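Local coordinates for protein prgH (Salmonella enterica subsp. enterica serovar Typhimurium, PDB 4G2S) that is a component of the basal body of the type III secretion system used in cell invasion, represented here by its FHA-type domain, at residues 65-68 with 69-73; 21-25 with 26-30. One frame throughout, in Å; residues are numbered along the deposited sequence.

Interaction 1: residues 65-68 with 69-73; sequences IQVD and TDATE
Asp68 and the five residues after it make a textbook case of a turn held by the side chain that opens it: a type I beta turn from Asp68 to Ala71, in the loop joining antiparallel strands 63-67 and 74-80 of an FHA-type beta fold. Thr69 is the first inner residue of the turn, its side chain leading away from Asp68. Asp70 follows and runs its side chain alongside that of Asp68, the two carboxylate planes turned 58° apart. Ala71 closes the turn, its N donating to Asp68 O at 2.8 Å from above the carbonyl plane; its positive phi, 64°, then swings the chain back toward the aspartate. That return lets Thr72 N reach the syn lone pair of Asp68 OD1 at 2.9 Å, a somewhat bent bond. Asp68 CG stands between its own backbone N and carbonyl carbon (chi1 75°), which tips the carboxylate into the loop. The other carboxylate oxygen, Asp68 OD2, accepts a weak bond from Thr72 OG1 at 3.3 Å. Glu73 N adds a weak but nearly straight bond to Asp68 OD1. These N-H groups would probably offset part of the charge on Asp68, which has the carboxylates of Asp70 and Glu73 nearby but not in contact. The Glu73 side chain crosses that of Asp68 at about a right angle, Glu73 CG lying 3.7 Å from Asp68 OD2.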
loop_
_atom_site.group_PDB
_atom_site.type_symbol
_atom_site.label_atom_id
_atom_site.label_comp_id
_atom_site.label_asym_id
_atom_site.label_seq_id
_atom_site.Cartn_x
_atom_site.Cartn_y
_atom_site.Cartn_z
ATOM N N ILE A 65 7.786 -21.852 13.961
ATOM C CA ILE A 65 9.058 -22.532 14.167
ATOM C C ILE A 65 9.739 -22.040 15.433
ATOM O O ILE A 65 9.882 -20.813 15.690
ATOM C CB ILE A 65 9.964 -22.428 12.924
ATOM C CG1 ILE A 65 9.221 -23.078 11.755
ATOM C CG2 ILE A 65 11.318 -23.092 13.204
ATOM C CD1 ILE A 65 10.081 -23.428 10.584
ATOM N N GLN A 66 10.107 -23.021 16.272
ATOM C CA GLN A 66 10.777 -22.733 17.542
ATOM C C GLN A 66 12.197 -23.286 17.550
ATOM O O GLN A 66 12.371 -24.480 17.381
ATOM C CB GLN A 66 10.032 -23.374 18.708
ATOM C CG GLN A 66 10.545 -22.910 20.039
ATOM C CD GLN A 66 9.727 -23.415 21.222
ATOM O OE1 GLN A 66 8.623 -23.926 21.073
ATOM N NE2 GLN A 66 10.267 -23.226 22.415
ATOM N N VAL A 67 13.167 -22.424 17.809
ATOM C CA VAL A 67 14.604 -22.754 17.763
ATOM C C VAL A 67 15.032 -22.500 19.195
ATOM O O VAL A 67 15.030 -21.313 19.620
ATOM C CB VAL A 67 15.373 -21.812 16.825
ATOM C CG1 VAL A 67 16.880 -22.027 16.898
ATOM C CG2 VAL A 67 14.871 -21.895 15.376
ATOM N N ASP A 68 15.364 -23.580 19.945
ATOM C CA ASP A 68 15.710 -23.426 21.373
ATOM C C ASP A 68 16.972 -22.583 21.463
ATOM O O ASP A 68 17.703 -22.435 20.493
ATOM C CB ASP A 68 15.831 -24.769 22.172
ATOM C CG ASP A 68 17.138 -25.569 21.882
ATOM O OD1 ASP A 68 17.781 -25.356 20.822
ATOM O OD2 ASP A 68 17.518 -26.428 22.739
ATOM N N THR A 69 17.228 -22.050 22.645
ATOM C CA THR A 69 18.272 -21.043 22.829
ATOM C C THR A 69 19.606 -21.641 22.392
ATOM O O THR A 69 20.438 -20.969 21.795
ATOM C CB THR A 69 18.359 -20.574 24.297
ATOM O OG1 THR A 69 19.001 -21.580 25.086
ATOM C CG2 THR A 69 16.959 -20.278 24.878
ATOM N N ASP A 70 19.762 -22.929 22.676
ATOM C CA ASP A 70 20.943 -23.694 22.318
ATOM C C ASP A 70 21.125 -23.997 20.829
ATOM O O ASP A 70 22.233 -24.352 20.402
ATOM C CB ASP A 70 20.924 -25.024 23.082
ATOM C CG ASP A 70 22.255 -25.324 23.721
ATOM O OD1 ASP A 70 23.149 -24.464 23.610
ATOM O OD2 ASP A 70 22.416 -26.387 24.345
ATOM N N ALA A 71 20.045 -23.890 20.057
ATOM C CA ALA A 71 20.028 -24.282 18.641
ATOM C C ALA A 71 20.274 -25.781 18.417
ATOM O O ALA A 71 20.782 -26.159 17.359
ATOM C CB ALA A 71 21.019 -23.439 17.825
ATOM N N THR A 72 19.904 -26.628 19.392
ATOM C CA THR A 72 20.056 -28.092 19.265
ATOM C C THR A 72 18.755 -28.854 18.949
ATOM O O THR A 72 18.809 -29.990 18.481
ATOM C CB THR A 72 20.664 -28.721 20.533
ATOM O OG1 THR A 72 19.774 -28.510 21.637
ATOM C CG2 THR A 72 22.040 -28.126 20.837
ATOM N N GLU A 73 17.591 -28.262 19.206
ATOM C CA GLU A 73 16.329 -28.910 18.815
ATOM C C GLU A 73 15.412 -27.947 18.061
ATOM O O GLU A 73 15.347 -26.771 18.424
ATOM C CB GLU A 73 15.615 -29.528 20.028
ATOM C CG GLU A 73 14.981 -28.541 21.013
ATOM C CD GLU A 73 13.877 -29.161 21.866
ATOM O OE1 GLU A 73 13.806 -30.401 21.978
ATOM O OE2 GLU A 73 13.069 -28.398 22.430
#

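Interaction 2: residues 21-25 with 26-30; sequences FPLLT and GRTLF
With CG beside the backbone N and anti to the carbonyl carbon in both residues (chi1 -57° and -67°), Phe21 and Phe30 send their rings toward each other across the connection between strands 20-22 and 26-33. Phe30 CE2 comes within 4.1 Å of Phe21 CD2, approaching the Phe21 ring obliquely, while Phe21 CD2 sits at the edge of the Phe30 ring. On another stretch of that edge lies Leu23: it holds CD1 in the extended position (chi2 173°), and the other methyl, CD2, turns back to lie 4.1 Å from Phe30 CE1. The side chains of Leu23 and Thr28 cross at a slant, with Leu23 CD2 3.9 Å from Thr28 CB. Around this apolar group, Val9 of strand 7-11 touches both Leu23 and Phe30, and Phe63 stacks on the Phe30 ring. The chain here passes from the four-stranded sheet to the mixed sheet, with these side chains packed between them.

Nearer the bend the contact turns polar. Thr28 OG1, like the two CG atoms anti to its carbonyl carbon, faces a water at 2.8 Å. That water donates toward Leu24 O at 2.7 Å and toward Gly26 O at 3.1 Å, although it has more acceptors in reach than protons. Gly26 turns the chain with a positive phi, where a CB would clash with Thr25 O. Dispersion between rings and methyls therefore joins the inner end of this connection, whereas at the bend a shared water, rather than direct bonds between the two segments, bridges the backbone carbonyls and the threonine hydroxyl.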
loop_
_atom_site.group_PDB
_atom_site.type_symbol
_atom_site.label_atom_id
_atom_site.label_comp_id
_atom_site.label_asym_id
_atom_site.label_seq_id
_atom_site.Cartn_x
_atom_site.Cartn_y
_atom_site.Cartn_z
ATOM N N PHE A 21 13.891 -17.253 4.547
ATOM C CA PHE A 21 13.594 -16.389 5.671
ATOM C C PHE A 21 14.491 -16.776 6.854
ATOM O O PHE A 21 14.572 -17.965 7.256
ATOM C CB PHE A 21 12.155 -16.511 6.106
ATOM C CG PHE A 21 11.173 -16.222 5.015
ATOM C CD1 PHE A 21 10.756 -14.935 4.759
ATOM C CD2 PHE A 21 10.699 -17.251 4.241
ATOM C CE1 PHE A 21 9.844 -14.676 3.724
ATOM C CE2 PHE A 21 9.816 -16.987 3.178
ATOM C CZ PHE A 21 9.380 -15.702 2.960
ATOM N N PRO A 22 15.150 -15.770 7.437
ATOM C CA PRO A 22 16.018 -16.075 8.578
ATOM C C PRO A 22 15.165 -16.338 9.785
ATOM O O PRO A 22 14.180 -15.654 10.026
ATOM C CB PRO A 22 16.831 -14.782 8.770
ATOM C CG PRO A 22 15.971 -13.689 8.252
ATOM C CD PRO A 22 15.150 -14.333 7.116
ATOM N N LEU A 23 15.567 -17.296 10.596
ATOM C CA LEU A 23 14.863 -17.567 11.827
ATOM C C LEU A 23 15.608 -16.980 13.010
ATOM O O LEU A 23 16.812 -17.114 13.133
ATOM C CB LEU A 23 14.760 -19.053 12.055
ATOM C CG LEU A 23 13.963 -19.917 11.150
ATOM C CD1 LEU A 23 14.209 -21.375 11.546
ATOM C CD2 LEU A 23 12.501 -19.527 11.261
ATOM N N LEU A 24 14.889 -16.329 13.877
ATOM C CA LEU A 24 15.509 -15.909 15.152
ATOM C C LEU A 24 15.400 -16.985 16.204
ATOM O O LEU A 24 14.561 -17.888 16.144
ATOM C CB LEU A 24 14.895 -14.610 15.651
ATOM C CG LEU A 24 15.713 -13.369 15.301
ATOM C CD1 LEU A 24 17.080 -13.391 16.015
ATOM C CD2 LEU A 24 15.892 -13.197 13.799
ATOM N N THR A 25 16.304 -16.929 17.176
ATOM C CA THR A 25 16.157 -17.775 18.338
ATOM C C THR A 25 14.808 -17.486 18.915
ATOM O O THR A 25 14.409 -16.319 19.031
ATOM C CB THR A 25 17.215 -17.437 19.389
ATOM O OG1 THR A 25 18.473 -17.457 18.736
ATOM C CG2 THR A 25 17.215 -18.467 20.512
ATOM N N GLY A 26 14.101 -18.544 19.302
ATOM C CA GLY A 26 12.754 -18.388 19.817
ATOM C C GLY A 26 11.726 -18.791 18.766
ATOM O O GLY A 26 11.968 -19.744 18.008
ATOM N N ARG A 27 10.598 -18.079 18.735
ATOM C CA ARG A 27 9.410 -18.428 17.952
ATOM C C ARG A 27 9.265 -17.501 16.764
ATOM O O ARG A 27 9.234 -16.306 16.955
ATOM C CB ARG A 27 8.145 -18.300 18.806
ATOM C CG ARG A 27 6.836 -18.100 18.001
ATOM C CD ARG A 27 5.775 -17.150 18.631
ATOM N NE ARG A 27 5.636 -15.808 18.003
ATOM C CZ ARG A 27 4.483 -15.194 17.645
ATOM N NH1 ARG A 27 3.256 -15.764 17.795
ATOM N NH2 ARG A 27 4.538 -13.967 17.124
ATOM N N THR A 28 9.169 -18.072 15.560
ATOM C CA THR A 28 8.817 -17.321 14.361
ATOM C C THR A 28 7.493 -17.851 13.818
ATOM O O THR A 28 7.358 -19.038 13.617
ATOM C CB THR A 28 9.930 -17.441 13.294
ATOM O OG1 THR A 28 11.176 -17.056 13.906
ATOM C CG2 THR A 28 9.682 -16.499 12.164
ATOM N N LEU A 29 6.559 -16.931 13.612
ATOM C CA LEU A 29 5.244 -17.169 12.954
ATOM C C LEU A 29 5.241 -16.974 11.440
ATOM O O LEU A 29 5.735 -15.954 10.904
ATOM C CB LEU A 29 4.208 -16.265 13.532
ATOM C CG LEU A 29 2.708 -16.408 13.057
ATOM C CD1 LEU A 29 2.212 -17.766 13.451
ATOM C CD2 LEU A 29 1.835 -15.273 13.719
ATOM N N PHE A 30 4.649 -17.949 10.785
ATOM C CA PHE A 30 4.365 -17.965 9.381
ATOM C C PHE A 30 2.850 -18.014 9.207
ATOM O O PHE A 30 2.185 -18.986 9.541
ATOM C CB PHE A 30 5.064 -19.145 8.691
ATOM C CG PHE A 30 6.545 -19.002 8.685
ATOM C CD1 PHE A 30 7.271 -19.381 9.803
ATOM C CD2 PHE A 30 7.186 -18.387 7.654
ATOM C CE1 PHE A 30 8.656 -19.215 9.838
ATOM C CE2 PHE A 30 8.600 -18.222 7.664
ATOM C CZ PHE A 30 9.310 -18.642 8.761
HETATM O O HOH W 1 12.507 -19.233 14.958
#

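How the interactions relate
Interaction 2 comes first along the chain and interaction 1 later, with centres about 10 Å apart on the same side of the chain's centre. They meet because strands 26-33 and 63-67 are antiparallel neighbours in the mixed sheet: Thr28 N lies 2.8 Å from Ile65 O and Gly26 N 2.9 Å from Val67 O, both probable hydrogen bonds. Beyond this ladder the loops themselves pack, Thr25 CG2 resting 3.6 Å from Thr69 CA. The bend at 21-30 thus carries the chain from the four-stranded sheet into the mixed one, while the surface turn at 65-73 leads on to its next strand, so that turn and bend sit beside each other at one end of the strand pair.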